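Local coordinates for protein PcyX_EBK42635 (Marine metagenome, PDB 5OWG) that probably reduces biliverdin to phycoerythrobilin in a four-electron reaction, drawing its electrons from ferredoxin, at residues R13-K16 / W17-E20; D191-K194 / A195-Y199; G217-E220 / E221-K224. All blocks are in the same frame, centred on the assembly; numbering follows the deposited sequence.

Contact 1. Residues R13-K16 / W17-E20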
ATOM      1  N   ARG A  13       2.644   2.246  18.660  1.00 67.74           N
ATOM      2  CA  ARG A  13       3.674   2.461  17.651  1.00 74.88           C
ATOM      3  C   ARG A  13       3.100   2.253  16.254  1.00 81.05           C
ATOM      4  O   ARG A  13       3.450   2.971  15.318  1.00 74.62           O
ATOM      5  CB  ARG A  13       4.859   1.521  17.883  1.00 59.79           C
ATOM      6  CG  ARG A  13       6.026   1.741  16.935  1.00 81.75           C
ATOM      7  CD  ARG A  13       6.684   3.092  17.164  1.00 81.02           C
ATOM      8  NE  ARG A  13       7.829   3.305  16.281  1.00 82.04           N
ATOM      9  CZ  ARG A  13       7.776   3.921  15.102  1.00 87.01           C
ATOM     10  NH1 ARG A  13       8.882   4.057  14.383  1.00 77.30           N
ATOM     11  NH2 ARG A  13       6.631   4.404  14.633  1.00 88.67           N
ATOM     12  N   LEU A  14       2.219   1.259  16.118  1.00 85.29           N
ATOM     13  CA  LEU A  14       1.545   1.040  14.843  1.00 73.25           C
ATOM     14  C   LEU A  14       0.659   2.227  14.487  1.00 66.51           C
ATOM     15  O   LEU A  14       0.578   2.626  13.320  1.00 58.56           O
ATOM     16  CB  LEU A  14       0.719  -0.246  14.901  1.00 79.48           C
ATOM     17  CG  LEU A  14       1.507  -1.536  15.139  1.00 79.14           C
ATOM     18  CD1 LEU A  14       0.564  -2.682  15.472  1.00 83.90           C
ATOM     19  CD2 LEU A  14       2.361  -1.885  13.931  1.00 75.63           C
ATOM     20  N   ILE A  15      -0.012   2.805  15.486  1.00 56.52           N
ATOM     21  CA  ILE A  15      -0.847   3.975  15.239  1.00 72.35           C
ATOM     22  C   ILE A  15       0.023   5.187  14.935  1.00 83.32           C
ATOM     23  O   ILE A  15      -0.324   6.023  14.091  1.00 77.41           O
ATOM     24  CB  ILE A  15      -1.774   4.234  16.442  1.00 75.68           C
ATOM     25  CG1 ILE A  15      -2.436   2.933  16.910  1.00 81.62           C
ATOM     26  CG2 ILE A  15      -2.832   5.265  16.081  1.00 80.02           C
ATOM     27  CD1 ILE A  15      -3.122   2.148  15.812  1.00 69.58           C
ATOM     28  N   LYS A  16       1.162   5.305  15.617  1.00 79.20           N
ATOM     29  CA  LYS A  16       2.104   6.374  15.307  1.00 77.51           C
ATOM     30  C   LYS A  16       2.592   6.259  13.868  1.00 75.69           C
ATOM     31  O   LYS A  16       2.506   7.217  13.092  1.00 78.09           O
ATOM     32  CB  LYS A  16       3.280   6.334  16.282  1.00 77.70           C
ATOM     33  CG  LYS A  16       4.359   7.357  15.987  1.00 64.25           C
ATOM     34  CD  LYS A  16       4.972   7.889  17.268  1.00 65.98           C
ATOM     35  CE  LYS A  16       6.113   8.843  16.985  1.00 73.51           C
ATOM     36  NZ  LYS A  16       5.708   9.969  16.095  1.00 71.08           N
ATOM     37  N   TRP A  17       3.101   5.083  13.493  1.00 71.36           N
ATOM     38  CA  TRP A  17       3.530   4.868  12.116  1.00 70.54           C
ATOM     39  C   TRP A  17       2.424   5.205  11.125  1.00 72.41           C
ATOM     40  O   TRP A  17       2.706   5.613   9.992  1.00 70.56           O
ATOM     41  CB  TRP A  17       3.981   3.417  11.924  1.00 58.73           C
ATOM     42  CG  TRP A  17       4.005   2.996  10.486  1.00 60.09           C
ATOM     43  CD1 TRP A  17       5.077   3.013   9.641  1.00 62.80           C
ATOM     44  CD2 TRP A  17       2.898   2.506   9.720  1.00 69.91           C
ATOM     45  NE1 TRP A  17       4.705   2.563   8.397  1.00 70.54           N
ATOM     46  CE2 TRP A  17       3.373   2.246   8.420  1.00 66.41           C
ATOM     47  CE3 TRP A  17       1.551   2.265  10.008  1.00 68.33           C
ATOM     48  CZ2 TRP A  17       2.548   1.757   7.410  1.00 64.68           C
ATOM     49  CZ3 TRP A  17       0.736   1.775   9.006  1.00 64.00           C
ATOM     50  CH2 TRP A  17       1.236   1.526   7.722  1.00 72.62           C
ATOM     51  N   LYS A  18       1.162   5.043  11.527  1.00 76.53           N
ATOM     52  CA  LYS A  18       0.053   5.329  10.626  1.00 78.66           C
ATOM     53  C   LYS A  18      -0.145   6.829  10.451  1.00 70.00           C
ATOM     54  O   LYS A  18      -0.341   7.304   9.326  1.00 65.52           O
ATOM     55  CB  LYS A  18      -1.230   4.681  11.149  1.00 64.25           C
ATOM     56  CG  LYS A  18      -2.427   4.828  10.219  1.00 60.44           C
ATOM     57  CD  LYS A  18      -3.684   4.184  10.792  1.00 69.89           C
ATOM     58  CE  LYS A  18      -4.134   4.846  12.088  1.00 84.62           C
ATOM     59  NZ  LYS A  18      -4.305   6.319  11.942  1.00 83.22           N
ATOM     60  N   ASP A  19      -0.094   7.589  11.547  1.00 73.53           N
ATOM     61  CA  ASP A  19      -0.245   9.036  11.446  1.00 69.41           C
ATOM     62  C   ASP A  19       0.945   9.664  10.734  1.00 75.24           C
ATOM     63  O   ASP A  19       0.775  10.584   9.925  1.00 72.92           O
ATOM     64  CB  ASP A  19      -0.428   9.642  12.837  1.00 74.26           C
ATOM     65  CG  ASP A  19      -1.746   9.248  13.476  1.00 83.11           C
ATOM     66  OD1 ASP A  19      -2.501   8.471  12.853  1.00 77.42           O
ATOM     67  OD2 ASP A  19      -2.029   9.717  14.597  1.00 94.88           O
ATOM     68  N   GLU A  20       2.159   9.184  11.019  1.00 70.95           N
ATOM     69  CA  GLU A  20       3.323   9.665  10.282  1.00 75.10           C
ATOM     70  C   GLU A  20       3.199   9.328   8.801  1.00 68.02           C
ATOM     71  O   GLU A  20       3.596  10.120   7.940  1.00 61.32           O
ATOM     72  CB  GLU A  20       4.607   9.062  10.858  1.00 74.32           C
ATOM     73  CG  GLU A  20       4.821   9.291  12.349  1.00 81.11           C
ATOM     74  CD  GLU A  20       4.845  10.757  12.729  1.00 91.21           C
ATOM     75  OE1 GLU A  20       3.792  11.422  12.623  1.00 91.14           O
ATOM     76  OE2 GLU A  20       5.919  11.250  13.134  1.00 97.00           O
TER
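Lys16 and Glu20, one helical turn apart, reach over the outer surface of the helix to pair their charged ends. CB of the lysine merely sets out beside the peptide to Trp17, as its bonding requires. Its CG passes 4.1 Å from Glu20 CG, where the two chains cross at a slant. CD and CE lead away from the glutamate and touch nothing of it, and only a bend at the last torsion (chi4 55°) returns NZ to Glu20 OE2. That salt bridge, 3.2 Å from NZ to OE2, is weak as a hydrogen bond. Glu20 is bent as well: CG stands beside its own backbone N and rests 3.2 Å from Lys16 O, and a second turn at chi2 (-58°) lifts the carboxylate toward the lysine.

On another flank the flat groups meet the backbone edge-on. Leu14 O lies at the rim of the Trp17 indole, in its plane and 3.5 Å from CE3, while Phe93 meets the ring from the sheet side. The Arg13 guanidinium turns its edge to Trp17 N and brings NH2 to 3.9 Å from Trp17 CB; it is held by the bond from NH1 to Asn163 O. Its plane stands 49° from that of the indole.

A second ion pair joins neighbours in sequence, Lys18 NZ meeting Asp19 OD1 nearly end-on to the C-O bond. Beneath all this run the backbone bonds, of which Trp17 N to Arg13 O (2.8 Å) is almost straight, whereas Lys18 N is shared weakly between Leu14 O and Ile15 O. Charged pairs outside and leucine and tryptophan inside make this the opening turns of an amphipathic alpha-helix, packed on strand 73-82 and helix 161-179 in the alpha/beta/alpha sandwich of the bilin reductases.

Contact 2. Residues D191-K194 / A195-Y199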
ATOM      1  N   ASP A 191       4.555  -1.605 -21.748  1.00 83.94           N
ATOM      2  CA  ASP A 191       5.356  -2.473 -20.891  1.00 91.99           C
ATOM      3  C   ASP A 191       5.166  -2.145 -19.416  1.00 88.48           C
ATOM      4  O   ASP A 191       5.217  -3.048 -18.573  1.00 88.29           O
ATOM      5  CB  ASP A 191       6.832  -2.368 -21.273  1.00101.28           C
ATOM      6  CG  ASP A 191       7.114  -2.918 -22.657  1.00106.10           C
ATOM      7  OD1 ASP A 191       6.146  -3.245 -23.377  1.00105.05           O
ATOM      8  OD2 ASP A 191       8.302  -3.029 -23.026  1.00 96.07           O
ATOM      9  N   VAL A 192       4.950  -0.871 -19.080  1.00 90.31           N
ATOM     10  CA  VAL A 192       4.731  -0.507 -17.684  1.00 83.03           C
ATOM     11  C   VAL A 192       3.408  -1.077 -17.189  1.00 76.61           C
ATOM     12  O   VAL A 192       3.320  -1.597 -16.070  1.00 67.88           O
ATOM     13  CB  VAL A 192       4.791   1.023 -17.516  1.00 77.37           C
ATOM     14  CG1 VAL A 192       4.479   1.421 -16.079  1.00 73.80           C
ATOM     15  CG2 VAL A 192       6.162   1.544 -17.917  1.00 83.86           C
ATOM     16  N   ILE A 193       2.357  -0.985 -18.006  1.00 72.16           N
ATOM     17  CA  ILE A 193       1.078  -1.599 -17.651  1.00 84.50           C
ATOM     18  C   ILE A 193       1.265  -3.088 -17.395  1.00 88.05           C
ATOM     19  O   ILE A 193       0.863  -3.615 -16.350  1.00 81.55           O
ATOM     20  CB  ILE A 193       0.036  -1.342 -18.757  1.00 76.06           C
ATOM     21  CG1 ILE A 193      -0.309   0.150 -18.815  1.00 68.25           C
ATOM     22  CG2 ILE A 193      -1.220  -2.194 -18.531  1.00 78.97           C
ATOM     23  CD1 ILE A 193      -1.251   0.538 -19.942  1.00 72.72           C
ATOM     24  N   LYS A 194       1.875  -3.788 -18.353  1.00 85.42           N
ATOM     25  CA  LYS A 194       2.120  -5.219 -18.209  1.00 80.40           C
ATOM     26  C   LYS A 194       2.832  -5.530 -16.897  1.00 87.15           C
ATOM     27  O   LYS A 194       2.441  -6.445 -16.163  1.00 84.96           O
ATOM     28  CB  LYS A 194       2.944  -5.716 -19.399  1.00 94.26           C
ATOM     29  CG  LYS A 194       3.143  -7.222 -19.452  1.00101.72           C
ATOM     30  CD  LYS A 194       4.118  -7.619 -20.556  1.00101.96           C
ATOM     31  CE  LYS A 194       3.705  -7.071 -21.917  1.00105.09           C
ATOM     32  NZ  LYS A 194       2.282  -7.368 -22.241  1.00107.63           N
ATOM     33  N   ALA A 195       3.884  -4.771 -16.584  1.00 80.61           N
ATOM     34  CA  ALA A 195       4.692  -5.072 -15.406  1.00 83.30           C
ATOM     35  C   ALA A 195       3.889  -4.886 -14.123  1.00 78.27           C
ATOM     36  O   ALA A 195       3.929  -5.735 -13.225  1.00 66.16           O
ATOM     37  CB  ALA A 195       5.944  -4.194 -15.394  1.00 87.69           C
ATOM     38  N   GLN A 196       3.153  -3.779 -14.017  1.00 79.87           N
ATOM     39  CA  GLN A 196       2.410  -3.509 -12.790  1.00 79.73           C
ATOM     40  C   GLN A 196       1.256  -4.489 -12.612  1.00 75.70           C
ATOM     41  O   GLN A 196       0.977  -4.929 -11.490  1.00 61.46           O
ATOM     42  CB  GLN A 196       1.905  -2.066 -12.791  1.00 57.46           C
ATOM     43  CG  GLN A 196       3.017  -1.036 -12.681  1.00 61.96           C
ATOM     44  CD  GLN A 196       2.497   0.376 -12.508  1.00 60.11           C
ATOM     45  OE1 GLN A 196       1.298   0.629 -12.627  1.00 55.06           O
ATOM     46  NE2 GLN A 196       3.400   1.308 -12.221  1.00 55.69           N
ATOM     47  N   ASN A 197       0.574  -4.845 -13.703  1.00 70.45           N
ATOM     48  CA  ASN A 197      -0.504  -5.825 -13.618  1.00 84.72           C
ATOM     49  C   ASN A 197       0.023  -7.183 -13.170  1.00 85.87           C
ATOM     50  O   ASN A 197      -0.525  -7.804 -12.251  1.00 83.13           O
ATOM     51  CB  ASN A 197      -1.210  -5.942 -14.969  1.00 72.72           C
ATOM     52  CG  ASN A 197      -2.055  -4.728 -15.292  1.00 69.66           C
ATOM     53  OD1 ASN A 197      -2.048  -3.739 -14.560  1.00 77.81           O
ATOM     54  ND2 ASN A 197      -2.788  -4.797 -16.397  1.00 75.03           N
ATOM     55  N   TYR A 198       1.085  -7.667 -13.820  1.00 82.38           N
ATOM     56  CA  TYR A 198       1.695  -8.934 -13.424  1.00 90.32           C
ATOM     57  C   TYR A 198       1.953  -8.973 -11.924  1.00 87.15           C
ATOM     58  O   TYR A 198       1.775 -10.014 -11.279  1.00 87.65           O
ATOM     59  CB  TYR A 198       2.996  -9.144 -14.201  1.00 97.71           C
ATOM     60  CG  TYR A 198       3.706 -10.449 -13.909  1.00109.14           C
ATOM     61  CD1 TYR A 198       3.345 -11.621 -14.562  1.00113.38           C
ATOM     62  CD2 TYR A 198       4.747 -10.505 -12.991  1.00102.56           C
ATOM     63  CE1 TYR A 198       3.995 -12.814 -14.301  1.00115.27           C
ATOM     64  CE2 TYR A 198       5.403 -11.692 -12.724  1.00111.99           C
ATOM     65  CZ  TYR A 198       5.024 -12.843 -13.383  1.00115.67           C
ATOM     66  OH  TYR A 198       5.676 -14.026 -13.117  1.00112.72           O
ATOM     67  N   TYR A 199       2.370  -7.843 -11.350  1.00 81.73           N
ATOM     68  CA  TYR A 199       2.523  -7.753  -9.902  1.00 79.82           C
ATOM     69  C   TYR A 199       1.174  -7.841  -9.203  1.00 82.10           C
ATOM     70  O   TYR A 199       1.068  -8.413  -8.112  1.00 77.15           O
ATOM     71  CB  TYR A 199       3.238  -6.449  -9.544  1.00 67.59           C
ATOM     72  CG  TYR A 199       3.242  -6.109  -8.069  1.00 63.89           C
ATOM     73  CD1 TYR A 199       2.164  -5.459  -7.482  1.00 66.30           C
ATOM     74  CD2 TYR A 199       4.333  -6.420  -7.267  1.00 61.10           C
ATOM     75  CE1 TYR A 199       2.164  -5.142  -6.138  1.00 68.89           C
ATOM     76  CE2 TYR A 199       4.344  -6.105  -5.921  1.00 69.01           C
ATOM     77  CZ  TYR A 199       3.258  -5.464  -5.363  1.00 72.85           C
ATOM     78  OH  TYR A 199       3.264  -5.150  -4.024  1.00 72.65           O
TER
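The carboxamide of Asn197 lies with one face over the preceding turn of helix, against Ile193. Ile193 O sits almost directly beneath the plane, 3.3 Å from Asn197 CG, and on the same face the branch methyl Ile193 CG2 comes within 3.7 Å of Asn197 ND2. Because Asn197 CG stands opposite its own carbonyl carbon (chi1 -72°), the amide folds back along the helix rather than outward from it. Asn197 OD1 and Ile193 O, both acceptors, do not bond; the meeting is van der Waals packing against one face of the amide. Phe234 and Val235, from the C-terminal segment, also touch Asn197.

The amide of Gln196 offers a face to the turn before it in the same manner. Val192 CG1 is set over its nitrogen end, 4.0 Å from Gln196 NE2, and Val192 O lies toward the stem, 3.4 Å from Gln196 CG. Its polar ends are taken by the sheet: OE1 accepts a bond from Arg58 NE and NE2 donates to Pro82 O, which fixes the rotation of this buried group.

Both pairs are i to i+4 neighbours lying side by side and pointing the same way, the normal geometry of an alpha-helix, here helix 189-204, which covers the face of the central antiparallel sheet across from helix 14-28. The backbone runs regularly through it: Asn197 N bonds to Ile193 O at 2.9 Å with an N-H...O angle of 168°, and Ala195, Gln196 and Tyr198 repeat the pattern.

Toward solvent the contacts thin out. Ala195 CB rests 3.5 Å from Asp191 O, and Tyr198 CB is 3.4 Å from Lys194 O, while the phenol ring leads away to meet His202.

Contact 3. Residues G217-E220 / E221-K224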
ATOM      1  N   GLY A 217     -12.035 -10.571  10.548  1.00 73.10           N
ATOM      2  CA  GLY A 217     -13.474 -10.580  10.719  1.00 58.38           C
ATOM      3  C   GLY A 217     -14.237  -9.788   9.683  1.00 71.56           C
ATOM      4  O   GLY A 217     -15.325  -9.285   9.979  1.00 60.93           O
ATOM      5  N   LEU A 218     -13.700  -9.660   8.464  1.00 73.45           N
ATOM      6  CA  LEU A 218     -14.413  -8.915   7.439  1.00 62.19           C
ATOM      7  C   LEU A 218     -15.373  -9.831   6.684  1.00 64.43           C
ATOM      8  O   LEU A 218     -15.084 -11.016   6.489  1.00 65.64           O
ATOM      9  CB  LEU A 218     -13.431  -8.283   6.458  1.00 65.23           C
ATOM     10  CG  LEU A 218     -12.380  -7.365   7.088  1.00 56.48           C
ATOM     11  CD1 LEU A 218     -11.347  -6.946   6.057  1.00 50.45           C
ATOM     12  CD2 LEU A 218     -13.035  -6.142   7.718  1.00 38.85           C
ATOM     13  N   PRO A 219     -16.525  -9.313   6.256  1.00 67.67           N
ATOM     14  CA  PRO A 219     -17.475 -10.148   5.512  1.00 68.18           C
ATOM     15  C   PRO A 219     -16.810 -10.823   4.320  1.00 70.53           C
ATOM     16  O   PRO A 219     -15.976 -10.234   3.632  1.00 58.01           O
ATOM     17  CB  PRO A 219     -18.549  -9.151   5.066  1.00 66.72           C
ATOM     18  CG  PRO A 219     -18.483  -8.054   6.064  1.00 66.82           C
ATOM     19  CD  PRO A 219     -17.046  -7.952   6.477  1.00 69.77           C
ATOM     20  N   GLU A 220     -17.194 -12.079   4.077  1.00 71.67           N
ATOM     21  CA  GLU A 220     -16.645 -12.805   2.937  1.00 78.00           C
ATOM     22  C   GLU A 220     -16.946 -12.083   1.629  1.00 67.57           C
ATOM     23  O   GLU A 220     -16.084 -11.996   0.747  1.00 53.40           O
ATOM     24  CB  GLU A 220     -17.202 -14.228   2.896  1.00 71.09           C
ATOM     25  CG  GLU A 220     -16.172 -15.304   3.198  1.00 87.98           C
ATOM     26  CD  GLU A 220     -16.702 -16.703   2.953  1.00100.93           C
ATOM     27  OE1 GLU A 220     -17.826 -16.832   2.423  1.00 93.31           O
ATOM     28  OE2 GLU A 220     -15.995 -17.676   3.291  1.00105.41           O
ATOM     29  N   GLU A 221     -18.164 -11.556   1.488  1.00 57.28           N
ATOM     30  CA  GLU A 221     -18.538 -10.882   0.249  1.00 57.27           C
ATOM     31  C   GLU A 221     -17.689  -9.636   0.025  1.00 58.15           C
ATOM     32  O   GLU A 221     -17.192  -9.401  -1.083  1.00 51.00           O
ATOM     33  CB  GLU A 221     -20.030 -10.533   0.258  1.00 52.75           C
ATOM     34  CG  GLU A 221     -20.536  -9.770   1.482  1.00 73.27           C
ATOM     35  CD  GLU A 221     -20.936 -10.685   2.624  1.00 75.34           C
ATOM     36  OE1 GLU A 221     -20.537 -11.870   2.608  1.00 68.85           O
ATOM     37  OE2 GLU A 221     -21.653 -10.225   3.539  1.00 77.60           O
ATOM     38  N   ASP A 222     -17.505  -8.825   1.069  1.00 61.53           N
ATOM     39  CA  ASP A 222     -16.661  -7.641   0.942  1.00 66.89           C
ATOM     40  C   ASP A 222     -15.227  -8.026   0.601  1.00 58.37           C
ATOM     41  O   ASP A 222     -14.571  -7.355  -0.204  1.00 54.26           O
ATOM     42  CB  ASP A 222     -16.703  -6.823   2.233  1.00 64.75           C
ATOM     43  CG  ASP A 222     -18.074  -6.237   2.514  1.00 70.99           C
ATOM     44  OD1 ASP A 222     -19.015  -6.524   1.746  1.00 77.08           O
ATOM     45  OD2 ASP A 222     -18.206  -5.486   3.503  1.00 78.45           O
ATOM     46  N   ILE A 223     -14.725  -9.105   1.205  1.00 45.14           N
ATOM     47  CA  ILE A 223     -13.361  -9.562   0.930  1.00 45.70           C
ATOM     48  C   ILE A 223     -13.173  -9.793  -0.565  1.00 54.78           C
ATOM     49  O   ILE A 223     -12.281  -9.214  -1.196  1.00 57.77           O
ATOM     50  CB  ILE A 223     -13.048 -10.833   1.740  1.00 52.05           C
ATOM     51  CG1 ILE A 223     -12.919 -10.492   3.226  1.00 58.35           C
ATOM     52  CG2 ILE A 223     -11.759 -11.489   1.253  1.00 64.63           C
ATOM     53  CD1 ILE A 223     -12.923 -11.698   4.146  1.00 66.19           C
ATOM     54  N   LYS A 224     -14.014 -10.648  -1.155  1.00 51.58           N
ATOM     55  CA  LYS A 224     -13.895 -10.919  -2.585  1.00 52.62           C
ATOM     56  C   LYS A 224     -14.129  -9.657  -3.407  1.00 48.00           C
ATOM     57  O   LYS A 224     -13.509  -9.477  -4.462  1.00 46.74           O
ATOM     58  CB  LYS A 224     -14.874 -12.022  -2.997  1.00 49.08           C
ATOM     59  CG  LYS A 224     -15.090 -12.148  -4.505  1.00 57.32           C
ATOM     60  CD  LYS A 224     -13.801 -12.399  -5.272  1.00 71.26           C
ATOM     61  CE  LYS A 224     -14.006 -12.161  -6.763  1.00 85.06           C
ATOM     62  NZ  LYS A 224     -12.755 -12.332  -7.554  1.00 93.02           N
TER
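Leu218 and Ile223 make the apolar part of this helix start, CB of the leucine lying 3.9 Å from CG1 of the isoleucine. The end of the isoleucine reaches further, its CD1 coming 3.3 Å from Leu218 O, and Met213 of the preceding helix touches both side chains.

Around Pro219 the contacts are of ring carbons with carboxylates. Glu221 CG stands between its own backbone N and carbonyl carbon (chi1 52°), which folds the chain back until OE2 is 3.6 Å from Pro219 CB. Asp222 sends OD2 toward another corner, 3.6 Å from Pro219 CG. With Glu220, these put three acids in the first turn, where their negative charge would suit the positive end of the helix dipole.

Of the backbone bonds, Ile223 N to Pro219 O (3.0 Å) and Lys224 N to Glu220 O (3.1 Å) open the helix ladder.

Gly217, with positive phi, ends helix 210-215 in a Schellman motif. Two residues later Pro219 is the N-cap of helix 220-229, and the Leu218–Ile223 pair, spanning the residue before the cap and the fourth after it, is a hydrophobic staple.

Overall arrangement
Along the chain the three contacts follow in series, each on its own helix: contact 1 on 14-28, contact 2 on 189-204, contact 3 at the start of 220-229. Contacts 1 and 2 lie on opposite sides of the chain's centre, their centres about 31 Å apart, with the antiparallel sheet between them. Contact 3 stands about 25 Å from contact 1 and 27 Å from contact 2, centre to centre, and none touches another. What they share is the sheet: Leu14, Ile15, Trp17 and Lys18 touch strand 73-82, Gln196 bonds to Arg58 and Pro82, and Leu218 and Asp222 meet Trp47 of strand 47-53. Helices 14-28 and 189-204 thus flank it, as in the family's alpha/beta/alpha sandwich.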